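PDB 3DMN: putative DNA helicase from Lactobacillus plantarum, which probably unwinds DNA at the expense of ATP, as UvrD-like helicases do, although its function has not been established directly. Local coordinates for residues Q87-Q92 against R97-V102. Sequence-based numbering, arbitrary orientation.
Sequences QVTLIQ and RLAPGV. With ACT (acetate ion), chain F; ACT (acetate ion), chain C.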
ATOM      1  N   GLN A  87       7.295   4.605  15.204  1.00 27.44           N
ATOM      2  CA  GLN A  87       8.574   5.158  14.733  1.00 28.90           C
ATOM      3  C   GLN A  87       8.419   5.274  13.233  1.00 28.15           C
ATOM      4  O   GLN A  87       8.148   4.268  12.587  1.00 30.27           O
ATOM      5  CB  GLN A  87       9.725   4.188  15.043  1.00 29.60           C
ATOM      6  CG  GLN A  87      11.109   4.783  14.863  1.00 32.69           C
ATOM      7  CD  GLN A  87      12.219   3.821  15.326  1.00 30.87           C
ATOM      8  OE1 GLN A  87      12.059   2.596  15.296  1.00 37.50           O
ATOM      9  NE2 GLN A  87      13.327   4.384  15.765  1.00 37.57           N
ATOM     10  N   VAL A  88       8.508   6.484  12.705  1.00 27.67           N
ATOM     11  CA  VAL A  88       8.220   6.714  11.260  1.00 28.62           C
ATOM     12  C   VAL A  88       9.371   7.442  10.590  1.00 29.30           C
ATOM     13  O   VAL A  88       9.954   8.416  11.146  1.00 30.06           O
ATOM     14  CB  VAL A  88       6.962   7.540  11.052  1.00 28.48           C
ATOM     15  CG1 VAL A  88       6.553   7.503   9.529  1.00 28.49           C
ATOM     16  CG2 VAL A  88       5.857   6.975  11.911  1.00 30.48           C
ATOM     17  N   THR A  89       9.711   6.948   9.397  1.00 29.17           N
ATOM     18  CA  THR A  89      10.708   7.603   8.558  1.00 29.50           C
ATOM     19  C   THR A  89      10.037   7.917   7.224  1.00 29.61           C
ATOM     20  O   THR A  89       9.728   7.003   6.449  1.00 29.82           O
ATOM     21  CB  THR A  89      11.912   6.695   8.341  1.00 28.72           C
ATOM     22  OG1 THR A  89      12.553   6.478   9.599  1.00 30.09           O
ATOM     23  CG2 THR A  89      12.909   7.336   7.363  1.00 31.74           C
ATOM     24  N   LEU A  90       9.810   9.205   6.978  1.00 29.77           N
ATOM     25  CA  LEU A  90       9.268   9.632   5.704  1.00 31.46           C
ATOM     26  C   LEU A  90      10.482   9.791   4.808  1.00 32.63           C
ATOM     27  O   LEU A  90      11.315  10.715   5.001  1.00 31.86           O
ATOM     28  CB  LEU A  90       8.449  10.910   5.867  1.00 31.54           C
ATOM     29  CG  LEU A  90       8.004  11.611   4.579  1.00 35.17           C
ATOM     30  CD1 LEU A  90       7.356  10.615   3.729  1.00 34.70           C
ATOM     31  CD2 LEU A  90       7.075  12.751   4.888  1.00 39.40           C
ATOM     32  N   ILE A  91      10.637   8.805   3.910  1.00 35.09           N
ATOM     33  CA  ILE A  91      11.915   8.621   3.176  1.00 37.92           C
ATOM     34  C   ILE A  91      12.089   9.675   2.132  1.00 38.76           C
ATOM     35  O   ILE A  91      11.118  10.138   1.520  1.00 39.84           O
ATOM     36  CB  ILE A  91      12.177   7.172   2.585  1.00 36.99           C
ATOM     37  CG1 ILE A  91      11.287   6.861   1.373  1.00 38.56           C
ATOM     38  CG2 ILE A  91      12.136   6.092   3.708  1.00 39.13           C
ATOM     39  CD1 ILE A  91      11.878   5.815   0.413  1.00 39.08           C
ATOM     40  N   GLN A  92      13.362  10.097   1.980  1.00 39.65           N
ATOM     41  CA  GLN A  92      13.742  11.142   1.004  1.00 41.73           C
ATOM     42  C   GLN A  92      14.695  10.572  -0.055  1.00 41.64           C
ATOM     43  O   GLN A  92      14.997  11.226  -1.069  1.00 41.15           O
ATOM     44  CB  GLN A  92      14.430  12.324   1.703  1.00 41.30           C
ATOM     45  CG  GLN A  92      13.703  12.894   2.941  1.00 43.70           C
ATOM     46  CD  GLN A  92      14.134  14.318   3.287  1.00 45.01           C
ATOM     47  OE1 GLN A  92      14.891  14.947   2.543  1.00 50.13           O
ATOM     48  NE2 GLN A  92      13.661  14.825   4.429  1.00 49.34           N
ATOM     49  N   ARG A  97      16.733   7.569   6.017  1.00 60.54           N
ATOM     50  CA  ARG A  97      17.703   8.252   6.856  1.00 60.25           C
ATOM     51  C   ARG A  97      17.831   7.614   8.235  1.00 59.19           C
ATOM     52  O   ARG A  97      18.913   7.146   8.608  1.00 59.41           O
ATOM     53  CB  ARG A  97      17.375   9.745   6.983  1.00 60.79           C
ATOM     54  CG  ARG A  97      18.353  10.526   7.844  1.00 61.49           C
ATOM     55  CD  ARG A  97      17.892  11.960   8.087  1.00 62.15           C
ATOM     56  NE  ARG A  97      18.526  13.010   7.262  1.00 65.46           N
ATOM     57  CZ  ARG A  97      19.129  12.869   6.075  1.00 65.77           C
ATOM     58  NH1 ARG A  97      19.627  13.946   5.488  1.00 66.41           N
ATOM     59  NH2 ARG A  97      19.240  11.696   5.458  1.00 65.58           N
ATOM     60  N   LEU A  98      16.738   7.626   8.998  1.00 57.47           N
ATOM     61  CA  LEU A  98      16.741   7.094  10.371  1.00 56.22           C
ATOM     62  C   LEU A  98      15.743   5.947  10.536  1.00 54.72           C
ATOM     63  O   LEU A  98      14.972   5.649   9.623  1.00 53.68           O
ATOM     64  CB  LEU A  98      16.404   8.209  11.382  1.00 56.46           C
ATOM     65  CG  LEU A  98      17.495   8.859  12.250  1.00 57.16           C
ATOM     66  CD1 LEU A  98      18.380   9.809  11.455  1.00 57.93           C
ATOM     67  CD2 LEU A  98      16.878   9.596  13.459  1.00 56.98           C
ATOM     68  N   ALA A  99      15.824   5.269  11.682  1.00 53.45           N
ATOM     69  CA  ALA A  99      14.665   4.617  12.316  1.00 52.70           C
ATOM     70  C   ALA A  99      14.071   3.342  11.721  1.00 52.71           C
ATOM     71  O   ALA A  99      12.845   3.244  11.627  1.00 50.85           O
ATOM     72  CB  ALA A  99      13.552   5.634  12.496  1.00 51.46           C
ATOM     73  N   PRO A 100      14.908   2.353  11.325  1.00 52.51           N
ATOM     74  CA  PRO A 100      14.330   1.076  10.874  1.00 51.81           C
ATOM     75  C   PRO A 100      13.255   0.523  11.792  1.00 51.49           C
ATOM     76  O   PRO A 100      13.502  -0.375  12.625  1.00 52.58           O
ATOM     77  CB  PRO A 100      15.544   0.188  10.747  1.00 52.97           C
ATOM     78  CG  PRO A 100      16.537   1.157  10.231  1.00 52.75           C
ATOM     79  CD  PRO A 100      16.363   2.325  11.163  1.00 52.76           C
ATOM     80  N   GLY A 101      12.098   1.175  11.641  1.00 49.07           N
ATOM     81  CA  GLY A 101      10.753   0.840  12.109  1.00 45.84           C
ATOM     82  C   GLY A 101       9.879   1.035  10.866  1.00 44.10           C
ATOM     83  O   GLY A 101       9.905   0.175   9.998  1.00 43.43           O
ATOM     84  N   VAL A 102       9.183   2.180  10.718  1.00 41.33           N
ATOM     85  CA  VAL A 102       8.192   2.315   9.614  1.00 39.68           C
ATOM     86  C   VAL A 102       8.654   3.254   8.482  1.00 37.04           C
ATOM     87  O   VAL A 102       8.856   4.442   8.720  1.00 37.50           O
ATOM     88  CB  VAL A 102       6.826   2.811  10.182  1.00 39.87           C
ATOM     89  CG1 VAL A 102       5.751   2.863   9.126  1.00 41.23           C
ATOM     90  CG2 VAL A 102       6.367   1.938  11.354  1.00 41.49           C
TER
HETATM   91  C   ACT F   5      10.605  11.388   9.438  1.00 33.84           C
HETATM   92  O   ACT F   5      11.401  11.046   8.525  1.00 33.98           O
HETATM   93  OXT ACT F   5      11.068  11.488  10.599  1.00 35.03           O
HETATM   94  CH3 ACT F   5       9.195  11.741   9.156  1.00 33.58           C
HETATM   95  C   ACT C   2      10.041   8.915  14.966  1.00 21.42           C
HETATM   96  O   ACT C   2       8.854   8.807  14.600  1.00 21.06           O
HETATM   97  OXT ACT C   2      10.823   8.041  14.542  1.00 25.17           O
HETATM   98  CH3 ACT C   2      10.511   9.998  15.802  1.00 18.63           C
HETATM   99  O   HOH W   1      15.554   9.379   4.201  1.00 36.07           O
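The flat amide of Q87 has A99 over one face: A99 CB stands 3.5 Å from Q87 NE2, and on the same side the amide's OE1 end reaches G101 CA (3.9 Å). The extended Q87 side chain, CG anti to the backbone N (chi1 -168°), carries the amide there, while an acetate oxygen sits beside CG. Next along, T89 turns its hydroxyl toward the loop, at L98 and A99. OG1, placed beside its own backbone N (chi1 -65°), donates 2.6 Å to L98 O from above the carbonyl plane and lies 3.2 Å from A99 CB. Alongside, the main chains pair in parallel: V102 N reaches Q87 O at 3.0 Å, and T89 N meets V102 O at 2.7 Å, almost straight. T89 continues the pairing to V104. A valine in place of this threonine would probably leave L98 O without its hydroxyl donor and the loop freer to shift. A water joins Q92 N and R97 N. Strand 88-90 is outermost in the parallel sheet of this putative UvrD-like helicase domain, of the P-loop NTPase clan; its other edge takes acetates, probably from the crystallisation liquor, at V88 N and L90 N. Polar bonds thus tie the helix-free connection back over its own strand; nonpolar contact between the segments is slight, chiefly A99 CB on Q87 CG.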